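Local atomic coordinates of Serine/threonine protein phosphatase Stp1 (Streptococcus agalactiae, PDB entry 2PK0), a protein that probably removes phosphate groups from serine and threonine residues of proteins, as a magnesium-binding phosphatase of the PP2C family. Residues I8-D13 and D23-F28; F28-G33 and S62-T67; G33-I38 and V109-D114; N115-H120 and L181-L186. All blocks are in the same frame, centred on the assembly; numbering follows the deposited sequence.

Contact 1: I8-D13 and D23-F28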
loop_
_atom_site.group_PDB
_atom_site.type_symbol
_atom_site.label_atom_id
_atom_site.label_comp_id
_atom_site.label_asym_id
_atom_site.label_seq_id
_atom_site.Cartn_x
_atom_site.Cartn_y
_atom_site.Cartn_z
ATOM N N ILE A 8 -10.152 -11.103 -4.038
ATOM C CA ILE A 8 -9.504 -9.789 -4.016
ATOM C C ILE A 8 -10.479 -8.674 -4.432
ATOM O O ILE A 8 -11.195 -8.813 -5.421
ATOM C CB ILE A 8 -8.291 -9.772 -4.967
ATOM C CG1 ILE A 8 -7.262 -10.830 -4.565
ATOM C CG2 ILE A 8 -7.624 -8.389 -5.024
ATOM C CD1 ILE A 8 -6.048 -10.900 -5.565
ATOM N N SER A 9 -10.498 -7.566 -3.693
ATOM C CA SER A 9 -11.310 -6.407 -4.070
ATOM C C SER A 9 -10.479 -5.109 -4.111
ATOM O O SER A 9 -9.851 -4.746 -3.115
ATOM C CB SER A 9 -12.456 -6.250 -3.079
ATOM O OG SER A 9 -13.369 -5.247 -3.470
ATOM N N LEU A 10 -10.496 -4.411 -5.255
ATOM C CA LEU A 10 -9.755 -3.154 -5.415
ATOM C C LEU A 10 -10.718 -1.977 -5.527
ATOM O O LEU A 10 -11.735 -2.082 -6.190
ATOM C CB LEU A 10 -8.883 -3.202 -6.672
ATOM C CG LEU A 10 -7.848 -4.319 -6.889
ATOM C CD1 LEU A 10 -7.097 -4.037 -8.139
ATOM C CD2 LEU A 10 -6.857 -4.465 -5.760
ATOM N N LEU A 11 -10.411 -0.857 -4.877
ATOM C CA LEU A 11 -11.223 0.349 -5.023
ATOM C C LEU A 11 -10.371 1.587 -4.824
ATOM O O LEU A 11 -9.533 1.637 -3.908
ATOM C CB LEU A 11 -12.405 0.387 -4.023
ATOM C CG LEU A 11 -13.456 1.519 -4.215
ATOM C CD1 LEU A 11 -14.096 1.473 -5.614
ATOM C CD2 LEU A 11 -14.542 1.526 -3.168
ATOM N N THR A 12 -10.585 2.588 -5.671
ATOM C CA THR A 12 -10.005 3.898 -5.417
ATOM C C THR A 12 -11.077 4.980 -5.433
ATOM O O THR A 12 -12.075 4.858 -6.142
ATOM C CB THR A 12 -8.849 4.264 -6.394
ATOM O OG1 THR A 12 -8.261 5.492 -5.959
ATOM C CG2 THR A 12 -9.348 4.439 -7.827
ATOM N N ASP A 13 -10.868 6.019 -4.628
ATOM C CA ASP A 13 -11.764 7.170 -4.559
ATOM C C ASP A 13 -10.968 8.453 -4.416
ATOM O O ASP A 13 -9.946 8.497 -3.723
ATOM C CB ASP A 13 -12.748 7.055 -3.393
ATOM C CG ASP A 13 -13.895 8.044 -3.509
ATOM O OD1 ASP A 13 -14.940 7.680 -4.079
ATOM O OD2 ASP A 13 -13.756 9.198 -3.062
ATOM N N ASP A 23 -3.463 8.575 -6.385
ATOM C CA ASP A 23 -3.251 7.193 -5.986
ATOM C C ASP A 23 -3.428 6.322 -7.225
ATOM O O ASP A 23 -4.224 6.681 -8.106
ATOM C CB ASP A 23 -4.279 6.748 -4.949
ATOM C CG ASP A 23 -4.007 7.281 -3.538
ATOM O OD1 ASP A 23 -2.945 7.885 -3.276
ATOM O OD2 ASP A 23 -4.892 7.076 -2.675
ATOM N N PHE A 24 -2.709 5.197 -7.293
ATOM C CA PHE A 24 -2.992 4.155 -8.300
ATOM C C PHE A 24 -3.006 2.750 -7.687
ATOM O O PHE A 24 -2.202 2.451 -6.819
ATOM C CB PHE A 24 -1.990 4.211 -9.465
ATOM C CG PHE A 24 -2.578 3.783 -10.800
ATOM C CD1 PHE A 24 -3.441 4.619 -11.500
ATOM C CD2 PHE A 24 -2.266 2.556 -11.353
ATOM C CE1 PHE A 24 -3.986 4.230 -12.734
ATOM C CE2 PHE A 24 -2.799 2.162 -12.576
ATOM C CZ PHE A 24 -3.661 2.999 -13.267
ATOM N N ILE A 25 -3.926 1.900 -8.134
ATOM C CA ILE A 25 -4.001 0.503 -7.666
ATOM C C ILE A 25 -4.365 -0.490 -8.797
ATOM O O ILE A 25 -5.178 -0.169 -9.685
ATOM C CB ILE A 25 -4.978 0.366 -6.481
ATOM C CG1 ILE A 25 -4.691 -0.890 -5.654
ATOM C CG2 ILE A 25 -6.417 0.392 -6.938
ATOM C CD1 ILE A 25 -5.653 -1.050 -4.484
ATOM N N ASN A 26 -3.729 -1.667 -8.785
ATOM C CA ASN A 26 -4.007 -2.703 -9.757
ATOM C C ASN A 26 -3.528 -4.074 -9.265
ATOM O O ASN A 26 -2.730 -4.174 -8.322
ATOM C CB ASN A 26 -3.372 -2.372 -11.105
ATOM C CG ASN A 26 -4.229 -2.816 -12.292
ATOM O OD1 ASN A 26 -5.133 -3.633 -12.148
ATOM N ND2 ASN A 26 -3.935 -2.278 -13.476
ATOM N N GLN A 27 -4.037 -5.132 -9.895
ATOM C CA GLN A 27 -3.571 -6.476 -9.629
ATOM C C GLN A 27 -3.058 -7.116 -10.914
ATOM O O GLN A 27 -3.386 -6.669 -12.009
ATOM C CB GLN A 27 -4.662 -7.322 -8.986
ATOM C CG GLN A 27 -5.845 -7.614 -9.884
ATOM C CD GLN A 27 -6.926 -8.444 -9.172
ATOM O OE1 GLN A 27 -6.648 -9.515 -8.640
ATOM N NE2 GLN A 27 -8.156 -7.941 -9.164
ATOM N N PHE A 28 -2.206 -8.127 -10.776
ATOM C CA PHE A 28 -1.542 -8.751 -11.909
ATOM C C PHE A 28 -1.392 -10.206 -11.543
ATOM O O PHE A 28 -1.587 -10.569 -10.404
ATOM C CB PHE A 28 -0.144 -8.118 -12.174
ATOM C CG PHE A 28 -0.184 -6.627 -12.350
ATOM C CD1 PHE A 28 0.040 -5.767 -11.259
ATOM C CD2 PHE A 28 -0.516 -6.075 -13.582
ATOM C CE1 PHE A 28 -0.060 -4.395 -11.411
ATOM C CE2 PHE A 28 -0.600 -4.710 -13.750
ATOM C CZ PHE A 28 -0.371 -3.863 -12.665
#
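Leu10 turns its CG anti to its own carbonyl carbon (chi1 -56°), whereas Ile25 sends CG1 anti to its backbone N (chi1 -158°), and the two branched chains cross obliquely between the sheets of the PP2C beta sandwich. Strand 6-13 edges one antiparallel sheet and strand 23-29 edges the other. They face each other nearly antiparallel, with axes 7.4 Å apart, so no backbone hydrogen bond joins them and side chains fill the gap. Leu10 splits its two methyls: CD2 rests on Ile25 CD1 at 3.8 Å, and CD1 lies over the backbone, 3.7 Å from Asn26 CA. Branched aliphatic residues suit this layer, and Ala241 of strand 238-245 touches both.

At the magnesium-site end Thr12 and Asp23 approach only loosely; both hydrogen-bond to Thr239, and Asp23 is also held by Ser196. The side chain of Asp23 lies about 4 Å from a bound magnesium ion and packs on the metal ligand Asp41, consistent with a second-shell role.

At the sandwich border the exposed, polar Gln27 sets its CG between backbone N and carbonyl carbon (chi1 67°), and the chain then extends toward Ile8, tip to tip, bringing OE1 to 3.4 Å from Ile8 CD1.

Contact 2: F28-G33 and S62-T67; sequences FENKAG and SDWAET
A type I beta turn from Asn30 to Gly33, which connects strands 23-29 and 35-43 of one sheet of the sandwich, meets the C-terminal end of helix 48-64, where a second type I turn runs from Trp64 to Thr67. Asn30 joins the two turns. Its CG occupies the crowded position between backbone N and carbonyl carbon (chi1 85°), which swings the amide across Thr67 at about a right angle. Asn30 ND2 donates to Thr67 OG1 at 3.0 Å, almost exactly in the amide plane, and the same hydroxyl donates to Trp64 O, 3.0 Å away, on a carbonyl lone pair. Trp64 O also accepts from Thr67 N; the Thr67 hydroxyl, donor on one side and acceptor on the other, links the two turns. OD1 of Asn30 hydrogen-bonds to Val34 N and ND2 has a further acceptor in Phe69 O; asparagine, with donor and acceptor on one amide, suits this buried place. Beside it, Lys31 N bonds to Thr67 O at 3.0 Å, nearly along the C=O axis. The extended Lys31 chain crosses obliquely toward Glu66, but Lys31 NZ stays 4.0 Å from Glu66 OE1, beyond a salt bridge.

The indole of Trp64 takes Asn30 CB over one face, 3.8 Å from the five-membered-ring centroid, while NE1 bonds to Val34 O; the ring also touches Leu36 of strand 35-43 and Ile75 of helix 72-96, and meets Trp78 edge-to-face.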
loop_
_atom_site.group_PDB
_atom_site.type_symbol
_atom_site.label_atom_id
_atom_site.label_comp_id
_atom_site.label_asym_id
_atom_site.label_seq_id
_atom_site.Cartn_x
_atom_site.Cartn_y
_atom_site.Cartn_z
ATOM N N PHE A 28 -2.206 -8.127 -10.776
ATOM C CA PHE A 28 -1.542 -8.751 -11.909
ATOM C C PHE A 28 -1.392 -10.206 -11.543
ATOM O O PHE A 28 -1.587 -10.569 -10.404
ATOM C CB PHE A 28 -0.144 -8.118 -12.174
ATOM C CG PHE A 28 -0.184 -6.627 -12.350
ATOM C CD1 PHE A 28 0.040 -5.767 -11.259
ATOM C CD2 PHE A 28 -0.516 -6.075 -13.582
ATOM C CE1 PHE A 28 -0.060 -4.395 -11.411
ATOM C CE2 PHE A 28 -0.600 -4.710 -13.750
ATOM C CZ PHE A 28 -0.371 -3.863 -12.665
ATOM N N GLU A 29 -1.033 -11.039 -12.511
ATOM C CA GLU A 29 -0.779 -12.449 -12.256
ATOM C C GLU A 29 0.358 -12.939 -13.160
ATOM O O GLU A 29 0.331 -12.721 -14.371
ATOM C CB GLU A 29 -2.054 -13.255 -12.497
ATOM C CG GLU A 29 -1.894 -14.730 -12.261
ATOM C CD GLU A 29 -3.226 -15.465 -12.159
ATOM O OE1 GLU A 29 -4.067 -15.074 -11.307
ATOM O OE2 GLU A 29 -3.418 -16.441 -12.922
ATOM N N ASN A 30 1.364 -13.595 -12.581
ATOM C CA ASN A 30 2.502 -14.073 -13.366
ATOM C C ASN A 30 2.211 -15.399 -14.063
ATOM O O ASN A 30 1.109 -15.930 -13.889
ATOM C CB ASN A 30 3.792 -14.076 -12.533
ATOM C CG ASN A 30 3.986 -15.322 -11.709
ATOM O OD1 ASN A 30 3.035 -16.032 -11.385
ATOM N ND2 ASN A 30 5.239 -15.594 -11.350
ATOM N N LYS A 31 3.171 -15.941 -14.827
ATOM C CA LYS A 31 2.936 -17.178 -15.604
ATOM C C LYS A 31 2.739 -18.427 -14.749
ATOM O O LYS A 31 2.273 -19.454 -15.237
ATOM C CB LYS A 31 4.071 -17.456 -16.601
ATOM C CG LYS A 31 4.180 -16.485 -17.738
ATOM C CD LYS A 31 5.400 -16.766 -18.588
ATOM C CE LYS A 31 5.474 -15.764 -19.734
ATOM N NZ LYS A 31 6.493 -16.139 -20.733
ATOM N N ALA A 32 3.114 -18.355 -13.479
ATOM C CA ALA A 32 2.888 -19.482 -12.598
ATOM C C ALA A 32 1.604 -19.314 -11.756
ATOM O O ALA A 32 1.336 -20.099 -10.868
ATOM C CB ALA A 32 4.099 -19.712 -11.727
ATOM N N GLY A 33 0.806 -18.297 -12.052
ATOM C CA GLY A 33 -0.458 -18.110 -11.374
ATOM C C GLY A 33 -0.373 -17.259 -10.118
ATOM O O GLY A 33 -1.366 -17.100 -9.411
ATOM N N SER A 62 3.518 -5.113 -15.340
ATOM C CA SER A 62 3.770 -5.594 -16.675
ATOM C C SER A 62 5.034 -6.428 -16.723
ATOM O O SER A 62 5.128 -7.327 -17.537
ATOM C CB SER A 62 3.842 -4.431 -17.650
ATOM O OG SER A 62 4.918 -4.576 -18.533
ATOM N N ASP A 63 5.999 -6.155 -15.850
ATOM C CA ASP A 63 7.202 -6.962 -15.834
ATOM C C ASP A 63 6.886 -8.243 -15.091
ATOM O O ASP A 63 7.307 -9.319 -15.508
ATOM C CB ASP A 63 8.392 -6.214 -15.215
ATOM C CG ASP A 63 9.682 -7.051 -15.213
ATOM O OD1 ASP A 63 9.999 -7.681 -16.249
ATOM O OD2 ASP A 63 10.384 -7.088 -14.178
ATOM N N TRP A 64 6.091 -8.115 -14.027
ATOM C CA TRP A 64 5.614 -9.246 -13.209
ATOM C C TRP A 64 4.858 -10.279 -14.025
ATOM O O TRP A 64 4.974 -11.471 -13.784
ATOM C CB TRP A 64 4.697 -8.768 -12.066
ATOM C CG TRP A 64 4.100 -9.903 -11.225
ATOM C CD1 TRP A 64 2.877 -10.485 -11.378
ATOM C CD2 TRP A 64 4.721 -10.573 -10.122
ATOM N NE1 TRP A 64 2.692 -11.467 -10.447
ATOM C CE2 TRP A 64 3.806 -11.545 -9.659
ATOM C CE3 TRP A 64 5.960 -10.439 -9.470
ATOM C CZ2 TRP A 64 4.084 -12.378 -8.575
ATOM C CZ3 TRP A 64 6.235 -11.259 -8.399
ATOM C CH2 TRP A 64 5.297 -12.224 -7.959
ATOM N N ALA A 65 4.081 -9.818 -14.992
ATOM C CA ALA A 65 3.246 -10.704 -15.783
ATOM C C ALA A 65 4.083 -11.643 -16.629
ATOM O O ALA A 65 3.621 -12.715 -17.012
ATOM C CB ALA A 65 2.321 -9.881 -16.671
ATOM N N GLU A 66 5.322 -11.244 -16.909
ATOM C CA GLU A 66 6.189 -12.036 -17.755
ATOM C C GLU A 66 7.019 -13.031 -16.958
ATOM O O GLU A 66 7.629 -13.929 -17.528
ATOM C CB GLU A 66 7.069 -11.135 -18.621
ATOM C CG GLU A 66 6.283 -10.256 -19.613
ATOM C CD GLU A 66 5.581 -11.051 -20.725
ATOM O OE1 GLU A 66 6.074 -12.138 -21.102
ATOM O OE2 GLU A 66 4.535 -10.584 -21.230
ATOM N N THR A 67 7.014 -12.899 -15.637
ATOM C CA THR A 67 7.831 -13.766 -14.815
ATOM C C THR A 67 7.250 -15.139 -14.599
ATOM O O THR A 67 6.087 -15.395 -14.895
ATOM C CB THR A 67 8.102 -13.186 -13.436
ATOM O OG1 THR A 67 6.978 -13.420 -12.583
ATOM C CG2 THR A 67 8.434 -11.707 -13.511
#

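Contact 3: G33-I38 and V109-D114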
loop_
_atom_site.group_PDB
_atom_site.type_symbol
_atom_site.label_atom_id
_atom_site.label_comp_id
_atom_site.label_asym_id
_atom_site.label_seq_id
_atom_site.Cartn_x
_atom_site.Cartn_y
_atom_site.Cartn_z
ATOM N N GLY A 33 0.806 -18.297 -12.052
ATOM C CA GLY A 33 -0.458 -18.110 -11.374
ATOM C C GLY A 33 -0.373 -17.259 -10.118
ATOM O O GLY A 33 -1.366 -17.100 -9.411
ATOM N N VAL A 34 0.794 -16.698 -9.830
ATOM C CA VAL A 34 0.963 -15.967 -8.578
ATOM C C VAL A 34 0.441 -14.542 -8.698
ATOM O O VAL A 34 0.997 -13.765 -9.474
ATOM C CB VAL A 34 2.441 -15.946 -8.130
ATOM C CG1 VAL A 34 2.568 -15.376 -6.730
ATOM C CG2 VAL A 34 3.006 -17.346 -8.198
ATOM N N PRO A 35 -0.610 -14.192 -7.917
ATOM C CA PRO A 35 -1.165 -12.852 -7.980
ATOM C C PRO A 35 -0.259 -11.834 -7.310
ATOM O O PRO A 35 0.416 -12.166 -6.338
ATOM C CB PRO A 35 -2.484 -12.949 -7.191
ATOM C CG PRO A 35 -2.513 -14.261 -6.551
ATOM C CD PRO A 35 -1.272 -15.026 -6.898
ATOM N N LEU A 36 -0.253 -10.605 -7.829
ATOM C CA LEU A 36 0.445 -9.505 -7.206
ATOM C C LEU A 36 -0.464 -8.284 -7.202
ATOM O O LEU A 36 -1.112 -7.982 -8.194
ATOM C CB LEU A 36 1.731 -9.203 -7.972
ATOM C CG LEU A 36 2.615 -8.053 -7.490
ATOM C CD1 LEU A 36 3.520 -8.468 -6.334
ATOM C CD2 LEU A 36 3.438 -7.549 -8.633
ATOM N N ILE A 37 -0.501 -7.584 -6.077
ATOM C CA ILE A 37 -1.320 -6.400 -5.907
ATOM C C ILE A 37 -0.362 -5.279 -5.625
ATOM O O ILE A 37 0.497 -5.405 -4.754
ATOM C CB ILE A 37 -2.219 -6.545 -4.694
ATOM C CG1 ILE A 37 -3.267 -7.628 -4.935
ATOM C CG2 ILE A 37 -2.880 -5.229 -4.354
ATOM C CD1 ILE A 37 -3.879 -8.129 -3.683
ATOM N N ILE A 38 -0.468 -4.200 -6.399
ATOM C CA ILE A 38 0.372 -3.043 -6.220
ATOM C C ILE A 38 -0.459 -1.791 -5.979
ATOM O O ILE A 38 -1.258 -1.408 -6.816
ATOM C CB ILE A 38 1.279 -2.812 -7.432
ATOM C CG1 ILE A 38 1.844 -4.126 -7.943
ATOM C CG2 ILE A 38 2.438 -1.897 -7.057
ATOM C CD1 ILE A 38 2.853 -3.926 -9.046
ATOM N N VAL A 109 2.334 -6.605 -2.954
ATOM C CA VAL A 109 1.987 -7.802 -2.186
ATOM C C VAL A 109 1.748 -8.950 -3.138
ATOM O O VAL A 109 0.912 -8.837 -4.039
ATOM C CB VAL A 109 0.689 -7.609 -1.376
ATOM C CG1 VAL A 109 0.420 -8.827 -0.498
ATOM C CG2 VAL A 109 0.752 -6.369 -0.535
ATOM N N ALA A 110 2.490 -10.038 -2.953
ATOM C CA ALA A 110 2.293 -11.247 -3.741
ATOM C C ALA A 110 1.778 -12.360 -2.836
ATOM O O ALA A 110 2.211 -12.463 -1.677
ATOM C CB ALA A 110 3.568 -11.665 -4.378
ATOM N N ILE A 111 0.867 -13.187 -3.356
ATOM C CA ILE A 111 0.257 -14.242 -2.557
ATOM C C ILE A 111 0.711 -15.595 -3.061
ATOM O O ILE A 111 0.317 -16.013 -4.143
ATOM C CB ILE A 111 -1.279 -14.230 -2.635
ATOM C CG1 ILE A 111 -1.857 -12.875 -2.253
ATOM C CG2 ILE A 111 -1.860 -15.280 -1.725
ATOM C CD1 ILE A 111 -3.349 -12.770 -2.579
ATOM N N VAL A 112 1.526 -16.280 -2.264
ATOM C CA VAL A 112 2.009 -17.616 -2.585
ATOM C C VAL A 112 1.354 -18.640 -1.650
ATOM O O VAL A 112 1.652 -18.671 -0.449
ATOM C CB VAL A 112 3.526 -17.694 -2.412
ATOM C CG1 VAL A 112 4.048 -19.053 -2.857
ATOM C CG2 VAL A 112 4.170 -16.598 -3.180
ATOM N N GLY A 113 0.474 -19.471 -2.200
ATOM C CA GLY A 113 -0.360 -20.340 -1.379
ATOM C C GLY A 113 -1.214 -19.526 -0.431
ATOM O O GLY A 113 -2.039 -18.727 -0.871
ATOM N N ASP A 114 -1.000 -19.706 0.869
ATOM C CA ASP A 114 -1.649 -18.852 1.876
ATOM C C ASP A 114 -0.665 -17.929 2.617
ATOM O O ASP A 114 -0.986 -17.367 3.673
ATOM C CB ASP A 114 -2.460 -19.674 2.876
ATOM C CG ASP A 114 -1.674 -20.809 3.493
ATOM O OD1 ASP A 114 -0.448 -20.906 3.294
ATOM O OD2 ASP A 114 -2.295 -21.620 4.194
#
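Pro35 and Ile111 meet at about a right angle, the puckered proline ring presenting CG to Ile111 CB at 4.1 Å, where two adjacent antiparallel strands of a PP2C sheet begin and end. Pro35 can only accept: Ile111 N donates to its O at 3.2 Å, but with no N-H it returns no bond to Ile111 O, against which its CD lies, and the ladder ends here. One step in, Leu36 and Ala110 form a non-hydrogen-bonded pair. Leu36 holds CG anti to its backbone N (chi1 179°), and CD1 leans across to Ala110 CB, 3.7 Å away; the small alanine lies under the leucine tip, and both residues touch Trp64. On the other face stand Ile37 and Val109, a hydrogen-bonded pair gripped in both directions: Ile37 N to Val109 O and Val109 N to Ile37 O, each 2.8 Å. Their beta-branched chains favour extended backbone and supply bulk to the buried sandwich interior. Val34, just before the strand, sets CG1 3.5 Å from Ile111 O and obliquely across Val112 CG2 at 4.1 Å.

Helices 48-64 and 72-96 roof the face carrying Leu36 and Ala110, Met79 and Ile75 of the latter reaching these two residues respectively. The face of Ile37 and Val109 looks to the other sheet, where Ala241 and Val243 of strand 238-245 pack against Ile37, while strand 115-121 continues the sheet beyond 103-112.

Contact 4: N115-H120 and L181-L186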
loop_
_atom_site.group_PDB
_atom_site.type_symbol
_atom_site.label_atom_id
_atom_site.label_comp_id
_atom_site.label_asym_id
_atom_site.label_seq_id
_atom_site.Cartn_x
_atom_site.Cartn_y
_atom_site.Cartn_z
ATOM N N ASN A 115 0.529 -17.793 2.052
ATOM C CA ASN A 115 1.497 -16.821 2.525
ATOM C C ASN A 115 1.466 -15.569 1.653
ATOM O O ASN A 115 1.189 -15.631 0.454
ATOM C CB ASN A 115 2.915 -17.419 2.525
ATOM C CG ASN A 115 3.130 -18.416 3.640
ATOM O OD1 ASN A 115 3.430 -18.038 4.781
ATOM N ND2 ASN A 115 2.996 -19.695 3.322
ATOM N N ILE A 116 1.746 -14.433 2.264
ATOM C CA ILE A 116 1.990 -13.216 1.521
ATOM C C ILE A 116 3.436 -12.801 1.752
ATOM O O ILE A 116 4.017 -13.097 2.798
ATOM C CB ILE A 116 1.073 -12.041 1.952
ATOM C CG1 ILE A 116 1.067 -11.886 3.463
ATOM C CG2 ILE A 116 -0.348 -12.260 1.493
ATOM C CD1 ILE A 116 0.735 -10.510 3.906
ATOM N N ILE A 117 4.013 -12.142 0.754
ATOM C CA ILE A 117 5.228 -11.395 0.952
ATOM C C ILE A 117 5.041 -9.964 0.420
ATOM O O ILE A 117 4.562 -9.749 -0.699
ATOM C CB ILE A 117 6.474 -12.089 0.345
ATOM C CG1 ILE A 117 7.724 -11.207 0.533
ATOM C CG2 ILE A 117 6.249 -12.418 -1.109
ATOM C CD1 ILE A 117 9.046 -11.939 0.374
ATOM N N PHE A 118 5.394 -8.980 1.237
ATOM C CA PHE A 118 5.253 -7.627 0.800
ATOM C C PHE A 118 6.556 -6.849 0.759
ATOM O O PHE A 118 7.485 -7.147 1.491
ATOM C CB PHE A 118 4.194 -6.893 1.635
ATOM C CG PHE A 118 4.564 -6.696 3.088
ATOM C CD1 PHE A 118 5.344 -5.605 3.498
ATOM C CD2 PHE A 118 4.095 -7.570 4.058
ATOM C CE1 PHE A 118 5.668 -5.411 4.831
ATOM C CE2 PHE A 118 4.421 -7.379 5.411
ATOM C CZ PHE A 118 5.201 -6.308 5.793
ATOM N N ALA A 119 6.582 -5.834 -0.099
ATOM C CA ALA A 119 7.577 -4.774 -0.062
ATOM C C ALA A 119 6.833 -3.470 0.227
ATOM O O ALA A 119 5.751 -3.254 -0.321
ATOM C CB ALA A 119 8.302 -4.681 -1.388
ATOM N N HIS A 120 7.427 -2.596 1.045
ATOM C CA HIS A 120 6.736 -1.403 1.569
ATOM C C HIS A 120 7.659 -0.185 1.653
ATOM O O HIS A 120 8.746 -0.282 2.183
ATOM C CB HIS A 120 6.150 -1.733 2.945
ATOM C CG HIS A 120 6.035 -0.564 3.869
ATOM N ND1 HIS A 120 5.154 0.474 3.654
ATOM C CD2 HIS A 120 6.662 -0.292 5.038
ATOM C CE1 HIS A 120 5.255 1.342 4.645
ATOM N NE2 HIS A 120 6.165 0.905 5.495
ATOM N N LEU A 181 10.513 -5.483 3.990
ATOM C CA LEU A 181 9.898 -6.706 3.513
ATOM C C LEU A 181 9.294 -7.497 4.654
ATOM O O LEU A 181 9.707 -7.344 5.792
ATOM C CB LEU A 181 10.917 -7.566 2.796
ATOM C CG LEU A 181 11.753 -6.872 1.726
ATOM C CD1 LEU A 181 12.986 -7.704 1.539
ATOM C CD2 LEU A 181 11.009 -6.724 0.431
ATOM N N GLY A 182 8.306 -8.336 4.351
ATOM C CA GLY A 182 7.741 -9.226 5.361
ATOM C C GLY A 182 6.968 -10.412 4.805
ATOM O O GLY A 182 6.177 -10.273 3.869
ATOM N N VAL A 183 7.194 -11.590 5.377
ATOM C CA VAL A 183 6.405 -12.758 5.022
ATOM C C VAL A 183 5.437 -13.051 6.155
ATOM O O VAL A 183 5.825 -13.044 7.324
ATOM C CB VAL A 183 7.287 -13.978 4.747
ATOM C CG1 VAL A 183 6.477 -15.115 4.165
ATOM C CG2 VAL A 183 8.383 -13.613 3.781
ATOM N N HIS A 184 4.167 -13.262 5.816
ATOM C CA HIS A 184 3.153 -13.604 6.812
ATOM C C HIS A 184 2.209 -14.676 6.334
ATOM O O HIS A 184 1.961 -14.814 5.142
ATOM C CB HIS A 184 2.329 -12.375 7.174
ATOM C CG HIS A 184 3.118 -11.314 7.869
ATOM N ND1 HIS A 184 3.206 -11.234 9.244
ATOM C CD2 HIS A 184 3.881 -10.307 7.379
ATOM C CE1 HIS A 184 3.983 -10.215 9.570
ATOM N NE2 HIS A 184 4.408 -9.641 8.458
ATOM N N LEU A 185 1.657 -15.420 7.284
ATOM C CA LEU A 185 0.674 -16.452 7.002
ATOM C C LEU A 185 -0.731 -15.880 7.112
ATOM O O LEU A 185 -1.053 -15.193 8.074
ATOM C CB LEU A 185 0.848 -17.581 8.009
ATOM C CG LEU A 185 -0.012 -18.837 7.840
ATOM C CD1 LEU A 185 0.192 -19.454 6.473
ATOM C CD2 LEU A 185 0.335 -19.830 8.927
ATOM N N LEU A 186 -1.574 -16.154 6.128
ATOM C CA LEU A 186 -2.982 -15.768 6.228
ATOM C C LEU A 186 -3.832 -16.961 6.670
ATOM O O LEU A 186 -3.749 -18.040 6.081
ATOM C CB LEU A 186 -3.495 -15.217 4.889
ATOM C CG LEU A 186 -3.607 -13.695 4.657
ATOM C CD1 LEU A 186 -2.489 -12.892 5.320
ATOM C CD2 LEU A 186 -3.696 -13.374 3.161
#
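Phe118 and Ile116 both take the crowded first torsion, with CG of Phe118 (chi1 66°) and CG1 of Ile116 (chi1 49°) between backbone N and carbonyl carbon. They lie on strand 115-121, antiparallel to strand 180-185, the edge strand of a five-stranded PP2C sheet. The torsion carries the phenyl ring of Phe118 across to lie flat over the backbone of Gly182, whose CA makes a CH-pi contact 4.1 Å from the ring centroid. Glycine suits this place: a CB here would point to the side of the ring and collide with Phe118 CZ. The rim of the same ring meets the rim of His184, Phe118 CE2 to His184 CD2 at 3.6 Å; with the planes only 7° from parallel and neither over the other, the two form a rim-to-rim pair rather than a stack. Ile116 lays CG1 against His184 CB at 4.0 Å, and its CG2 touches Leu186 CD2, the two side chains crossing at about a right angle.

On the opposite face, Ile117 keeps CG1 anti to its backbone N, sending CD1 to Val183 CG2 at 3.9 Å, and Ala119 CB receives Leu181 CD2 at 3.8 Å. This face looks toward helix 72-96, where Leu72 and Arg76 touch Ile117; the face of Phe118 looks to Ile126 of the other sheet.

Paired backbone bonds join Ile116 with His184 and Phe118 with Gly182. Directional polar bonding is thus left to the backbone, while the side chains contribute mainly apolar and aromatic contact, consistent with amides setting the register and apolar packing adding to it.

In the fold
Contact 3 is the buried one and contact 4 is partly buried; contacts 1 and 2 lie at the surface. All four reach one sheet: strand 23-29, used by contacts 1 and 2, bonds to strand 35-43 of contact 3, for instance Phe28 N to Leu36 O, and strand 103-112 passes through a tight turn into strand 115-121 of contact 4. Contacts 3 and 4 are backbone ladders with apolar faces, whereas contact 1 spans the gap between the two sheets by side chains alone. Contact 2, sharing Phe28 with contact 1 and Gly33 with contact 3, relies on polar turn chemistry to join that sheet to its covering helix.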